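Side-chain contacts in binding component of ABC transporter (Wolinella succinogenes, PDB 3K4U), which binds lysine in the cleft between two lobes and probably hands such solutes to a membrane-bound ABC transporter: residues 54-59 against 66-71; 87-92 against 217-222. All blocks are in the same frame, centred on the assembly; numbering follows the deposited sequence.

Contact 1 and contact 2 both belong to the lobe that contains the chain's amino terminus, and they follow one another along the chain with their centres about 19 Å apart. They meet where Gly71 of contact 1 lies beside Tyr88 of contact 2, Gly71 CA being 3.2 Å from Tyr88 OH. Contact 1 reaches the bound lysine directly: Gly71 O accepts a hydrogen bond from the ligand's alpha-amino N at 3.2 Å. Contact 2 stands behind this site, with the side chain of Tyr88 about 8 Å from the ligand. Thus the Gly71 end of 66-71 forms part of the pocket wall, and 87-92 runs behind it against helix 218-228.

Contact 1 (54-59 against 66-71); sequences DGLIPG and DIIISG. With LYS (lysine), chain K.
The end methyl of Ile68 rests on a peptide group rather than only on side chains: Ile68 CD1 lies 3.7 Å from both C and O of Leu56, in the first turn of helix 56-61. CG1 stands beside the backbone N (chi1 -71°) and the chain is then fully extended, which carries CD1 up from the strand to the helix. The same methyl touches Leu56 CB at 3.7 Å and, more loosely, Ile57 CG1 at 4.2 Å, so one carbon fills the angle between two successive helical residues. Leu56 returns the contact farther along. Its CD1 is anti to CA (chi2 174°) and lies across Ser70, 3.8 Å from OG and 3.9 Å from CB. The approach to OG is purely van der Waals; the hydroxyl is engaged instead by the backbone N of Glu12, with a weak bond to the Glu19 carboxylate. Ser70 thereby ties the helix-facing side of this segment to a ligand-binding residue. No hydrogen bond joins the two segments, and all four touching residues are buried. One residue on, Gly71 turns at positive phi, and its O takes part in the pocket of the bound lysine, a ligand also hydrogen-bonded to Glu12, Thr73 and Arg78. The arrangement belongs to a beta-alpha-beta crossover of the periplasmic-binding-protein fold: strand 45-50, helix 56-61, then strand 67-68, with strand 6-11 lying between the two strands in the parallel sheet. While Ile68 and Ser70 face helix 56-61, Ile67 and Ile69 pack on Met38 of helix 30-41 and on Trp193 of strand 189-195.

Contact 2 (87-92 against 217-222); sequences PYIVVG and GSYDEL
Tyr219 reaches from the first turn of helix 218-228 to the backbone of Tyr88, in the segment that leads into strand 89-98. That strand pairs with 189-195 and with 159-163, consistent with one of the two crossings between lobes in the type II periplasmic-binding-protein fold. The ring of Tyr219 is carried outward by a CG anti to the backbone N (chi1 -175°), and Tyr219 OH donates a weak hydrogen bond of 2.6 Å to Tyr88 O. Tyr88 O stands obliquely to the Tyr219 ring, 3.2 Å from Tyr219 CZ and 3.3 Å from Tyr219 CE1. The same oxygen accepts a hydrogen bond from NZ of Lys214, whose ammonium group makes a cation-pi contact with the Tyr219 ring; Lys214, the phenol and the carbonyl thus meet at one point, where Tyr88 and Tyr219 are both buried. A phenylalanine in place of Tyr219 would probably leave the Tyr88 carbonyl with one donor fewer and Ile89 without the hydroxyl it packs against. Tyr88 takes part in this contact through its main chain. Its own ring is turned elsewhere, onto Trp193 with the planes about 30° apart and onto Phe30 and Leu34 of helix 30-41. The backbone of Tyr88 and Ile89 is meanwhile bonded to Leu191, so the carbonyl met by Tyr219 belongs to a residue already tied to strand 189-195. Ile89 lies against the hydroxyl: its side chain crosses that of Tyr219 at about a right angle, with Ile89 CB 3.5 Å and Ile89 CD1 4.0 Å from Tyr219 OH.

Contact 1 (54-59 against 66-71)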
loop_
_atom_site.group_PDB
_atom_site.type_symbol
_atom_site.label_atom_id
_atom_site.label_comp_id
_atom_site.label_asym_id
_atom_site.label_seq_id
_atom_site.Cartn_x
_atom_site.Cartn_y
_atom_site.Cartn_z
ATOM N N ASP E 54 -26.826 -22.282 27.728
ATOM C CA ASP E 54 -27.466 -21.173 28.399
ATOM C C ASP E 54 -26.796 -20.878 29.724
ATOM O O ASP E 54 -27.232 -19.978 30.461
ATOM C CB ASP E 54 -28.956 -21.457 28.583
ATOM C CG ASP E 54 -29.245 -22.696 29.454
ATOM O OD1 ASP E 54 -30.256 -22.639 30.196
ATOM O OD2 ASP E 54 -28.511 -23.722 29.410
ATOM N N GLY E 55 -25.734 -21.644 30.024
ATOM C CA GLY E 55 -25.014 -21.561 31.301
ATOM C C GLY E 55 -23.565 -21.134 31.112
ATOM O O GLY E 55 -22.839 -20.930 32.058
ATOM N N LEU E 56 -23.130 -20.969 29.882
ATOM C CA LEU E 56 -21.774 -20.429 29.628
ATOM C C LEU E 56 -21.550 -19.023 30.162
ATOM O O LEU E 56 -20.630 -18.801 30.944
ATOM C CB LEU E 56 -21.441 -20.459 28.154
ATOM C CG LEU E 56 -21.146 -21.837 27.578
ATOM C CD1 LEU E 56 -20.986 -21.685 26.075
ATOM C CD2 LEU E 56 -19.889 -22.456 28.135
ATOM N N ILE E 57 -22.388 -18.068 29.747
ATOM C CA ILE E 57 -22.175 -16.705 30.187
ATOM C C ILE E 57 -22.280 -16.605 31.712
ATOM O O ILE E 57 -21.368 -16.066 32.346
ATOM C CB ILE E 57 -23.037 -15.689 29.445
ATOM C CG1 ILE E 57 -22.344 -15.278 28.152
ATOM C CG2 ILE E 57 -23.273 -14.440 30.308
ATOM C CD1 ILE E 57 -23.240 -14.547 27.163
ATOM N N PRO E 58 -23.354 -17.156 32.306
ATOM C CA PRO E 58 -23.509 -16.989 33.729
ATOM C C PRO E 58 -22.427 -17.734 34.515
ATOM O O PRO E 58 -22.040 -17.289 35.587
ATOM C CB PRO E 58 -24.882 -17.604 34.000
ATOM C CG PRO E 58 -25.559 -17.647 32.723
ATOM C CD PRO E 58 -24.484 -17.900 31.738
ATOM N N GLY E 59 -21.952 -18.853 33.988
ATOM C CA GLY E 59 -20.830 -19.534 34.560
ATOM C C GLY E 59 -19.585 -18.677 34.549
ATOM O O GLY E 59 -18.771 -18.726 35.478
ATOM N N ASP E 66 -12.768 -19.108 33.608
ATOM C CA ASP E 66 -11.995 -17.902 33.332
ATOM C C ASP E 66 -12.296 -17.258 31.972
ATOM O O ASP E 66 -12.239 -16.028 31.828
ATOM C CB ASP E 66 -10.517 -18.199 33.520
ATOM C CG ASP E 66 -10.219 -18.734 34.923
ATOM O OD1 ASP E 66 -10.829 -18.202 35.879
ATOM O OD2 ASP E 66 -9.407 -19.685 35.086
ATOM N N ILE E 67 -12.668 -18.096 31.007
ATOM C CA ILE E 67 -12.815 -17.710 29.604
ATOM C C ILE E 67 -13.763 -18.710 28.928
ATOM O O ILE E 67 -13.892 -19.841 29.392
ATOM C CB ILE E 67 -11.414 -17.724 28.930
ATOM C CG1 ILE E 67 -11.437 -17.180 27.480
ATOM C CG2 ILE E 67 -10.821 -19.099 29.008
ATOM C CD1 ILE E 67 -10.097 -16.792 26.918
ATOM N N ILE E 68 -14.456 -18.285 27.868
ATOM C CA ILE E 68 -15.361 -19.147 27.090
ATOM C C ILE E 68 -14.762 -19.322 25.706
ATOM O O ILE E 68 -14.661 -18.372 24.947
ATOM C CB ILE E 68 -16.714 -18.452 26.865
ATOM C CG1 ILE E 68 -17.546 -18.371 28.150
ATOM C CG2 ILE E 68 -17.541 -19.149 25.772
ATOM C CD1 ILE E 68 -18.921 -17.744 27.891
ATOM N N ILE E 69 -14.365 -20.523 25.343
ATOM C CA ILE E 69 -13.870 -20.729 24.000
ATOM C C ILE E 69 -14.755 -21.804 23.404
ATOM O O ILE E 69 -14.426 -22.978 23.408
ATOM C CB ILE E 69 -12.386 -21.100 23.989
ATOM C CG1 ILE E 69 -11.588 -20.109 24.814
ATOM C CG2 ILE E 69 -11.810 -21.066 22.585
ATOM C CD1 ILE E 69 -10.156 -20.564 25.044
ATOM N N SER E 70 -15.897 -21.365 22.894
ATOM C CA SER E 70 -16.984 -22.224 22.479
ATOM C C SER E 70 -17.540 -21.775 21.149
ATOM O O SER E 70 -18.691 -22.010 20.855
ATOM C CB SER E 70 -18.090 -22.183 23.525
ATOM O OG SER E 70 -18.717 -23.453 23.608
ATOM N N GLY E 71 -16.731 -21.089 20.356
ATOM C CA GLY E 71 -17.173 -20.657 19.028
ATOM C C GLY E 71 -18.336 -19.710 19.127
ATOM O O GLY E 71 -19.288 -19.828 18.414
HETATM N N LYS K . -22.055 -19.181 16.929
HETATM C CA LYS K . -23.084 -19.912 17.639
HETATM C C LYS K . -23.626 -19.004 18.719
HETATM O O LYS K . -22.881 -18.180 19.244
HETATM C CB LYS K . -22.492 -21.173 18.285
HETATM C CG LYS K . -23.494 -22.258 18.600
HETATM C CD LYS K . -23.099 -22.986 19.837
HETATM C CE LYS K . -23.856 -24.307 20.013
HETATM N NZ LYS K . -23.245 -25.181 21.048
HETATM O OXT LYS K . -24.796 -19.073 19.091
#

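Contact 2 (87-92 against 217-222)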
loop_
_atom_site.group_PDB
_atom_site.type_symbol
_atom_site.label_atom_id
_atom_site.label_comp_id
_atom_site.label_asym_id
_atom_site.label_seq_id
_atom_site.Cartn_x
_atom_site.Cartn_y
_atom_site.Cartn_z
ATOM N N PRO E 87 -12.020 -10.914 17.317
ATOM C CA PRO E 87 -12.587 -12.217 16.974
ATOM C C PRO E 87 -11.525 -13.152 16.428
ATOM O O PRO E 87 -10.503 -12.667 15.975
ATOM C CB PRO E 87 -13.623 -11.860 15.918
ATOM C CG PRO E 87 -13.104 -10.692 15.307
ATOM C CD PRO E 87 -12.414 -9.883 16.353
ATOM N N TYR E 88 -11.725 -14.468 16.449
ATOM C CA TYR E 88 -10.616 -15.323 16.060
ATOM C C TYR E 88 -10.891 -16.109 14.800
ATOM O O TYR E 88 -9.974 -16.609 14.127
ATOM C CB TYR E 88 -10.167 -16.216 17.218
ATOM C CG TYR E 88 -11.195 -17.222 17.685
ATOM C CD1 TYR E 88 -11.171 -18.548 17.234
ATOM C CD2 TYR E 88 -12.208 -16.846 18.546
ATOM C CE1 TYR E 88 -12.110 -19.461 17.660
ATOM C CE2 TYR E 88 -13.158 -17.742 18.950
ATOM C CZ TYR E 88 -13.101 -19.062 18.528
ATOM O OH TYR E 88 -14.067 -19.968 18.987
ATOM N N ILE E 89 -12.159 -16.184 14.443
ATOM C CA ILE E 89 -12.569 -16.754 13.150
ATOM C C ILE E 89 -13.909 -16.082 12.819
ATOM O O ILE E 89 -14.617 -15.637 13.723
ATOM C CB ILE E 89 -12.679 -18.284 13.209
ATOM C CG1 ILE E 89 -13.182 -18.854 11.895
ATOM C CG2 ILE E 89 -13.618 -18.715 14.360
ATOM C CD1 ILE E 89 -12.740 -20.232 11.670
ATOM N N VAL E 90 -14.212 -15.932 11.526
ATOM C CA VAL E 90 -15.438 -15.253 11.117
ATOM C C VAL E 90 -16.258 -16.255 10.351
ATOM O O VAL E 90 -15.731 -16.948 9.492
ATOM C CB VAL E 90 -15.158 -13.993 10.276
ATOM C CG1 VAL E 90 -16.432 -13.407 9.782
ATOM C CG2 VAL E 90 -14.477 -12.985 11.124
ATOM N N VAL E 91 -17.548 -16.320 10.664
ATOM C CA VAL E 91 -18.400 -17.418 10.212
ATOM C C VAL E 91 -19.734 -16.866 9.746
ATOM O O VAL E 91 -20.062 -15.720 10.056
ATOM C CB VAL E 91 -18.609 -18.376 11.394
ATOM C CG1 VAL E 91 -20.070 -18.951 11.443
ATOM C CG2 VAL E 91 -17.506 -19.442 11.402
ATOM N N GLY E 92 -20.499 -17.661 9.005
ATOM C CA GLY E 92 -21.880 -17.282 8.678
ATOM C C GLY E 92 -22.830 -18.461 8.756
ATOM O O GLY E 92 -22.407 -19.622 8.784
ATOM N N GLY E 217 1.952 -19.388 12.374
ATOM C CA GLY E 217 1.661 -20.617 11.658
ATOM C C GLY E 217 0.814 -21.576 12.500
ATOM O O GLY E 217 0.097 -22.401 11.944
ATOM N N SER E 218 0.883 -21.455 13.831
ATOM C CA SER E 218 0.017 -22.194 14.755
ATOM C C SER E 218 -1.427 -22.136 14.312
ATOM O O SER E 218 -2.038 -23.161 13.967
ATOM C CB SER E 218 0.105 -21.608 16.164
ATOM O OG SER E 218 1.368 -21.855 16.747
ATOM N N TYR E 219 -1.993 -20.931 14.316
ATOM C CA TYR E 219 -3.389 -20.790 13.931
ATOM C C TYR E 219 -3.681 -21.593 12.642
ATOM O O TYR E 219 -4.587 -22.436 12.618
ATOM C CB TYR E 219 -3.764 -19.321 13.753
ATOM C CG TYR E 219 -5.220 -19.128 13.473
ATOM C CD1 TYR E 219 -6.108 -18.835 14.498
ATOM C CD2 TYR E 219 -5.718 -19.237 12.172
ATOM C CE1 TYR E 219 -7.444 -18.651 14.234
ATOM C CE2 TYR E 219 -7.062 -19.071 11.915
ATOM C CZ TYR E 219 -7.894 -18.785 12.957
ATOM O OH TYR E 219 -9.198 -18.631 12.719
ATOM N N ASP E 220 -2.899 -21.353 11.588
ATOM C CA ASP E 220 -3.195 -21.944 10.281
ATOM C C ASP E 220 -3.213 -23.446 10.360
ATOM O O ASP E 220 -4.093 -24.096 9.794
ATOM C CB ASP E 220 -2.210 -21.448 9.231
ATOM C CG ASP E 220 -2.240 -19.942 9.109
ATOM O OD1 ASP E 220 -1.225 -19.303 9.454
ATOM O OD2 ASP E 220 -3.299 -19.389 8.741
ATOM N N GLU E 221 -2.240 -23.978 11.092
ATOM C CA GLU E 221 -2.138 -25.395 11.389
ATOM C C GLU E 221 -3.439 -25.894 12.051
ATOM O O GLU E 221 -4.175 -26.683 11.473
ATOM C CB GLU E 221 -0.953 -25.582 12.319
ATOM C CG GLU E 221 -0.408 -26.977 12.388
ATOM C CD GLU E 221 0.956 -26.993 13.059
ATOM O OE1 GLU E 221 1.253 -27.977 13.794
ATOM O OE2 GLU E 221 1.715 -26.008 12.853
ATOM N N LEU E 222 -3.762 -25.413 13.244
ATOM C CA LEU E 222 -4.972 -25.883 13.859
ATOM C C LEU E 222 -6.115 -25.762 12.859
ATOM O O LEU E 222 -6.953 -26.682 12.772
ATOM C CB LEU E 222 -5.275 -25.144 15.170
ATOM C CG LEU E 222 -4.121 -25.252 16.170
ATOM C CD1 LEU E 222 -4.478 -24.601 17.465
ATOM C CD2 LEU E 222 -3.691 -26.679 16.406
#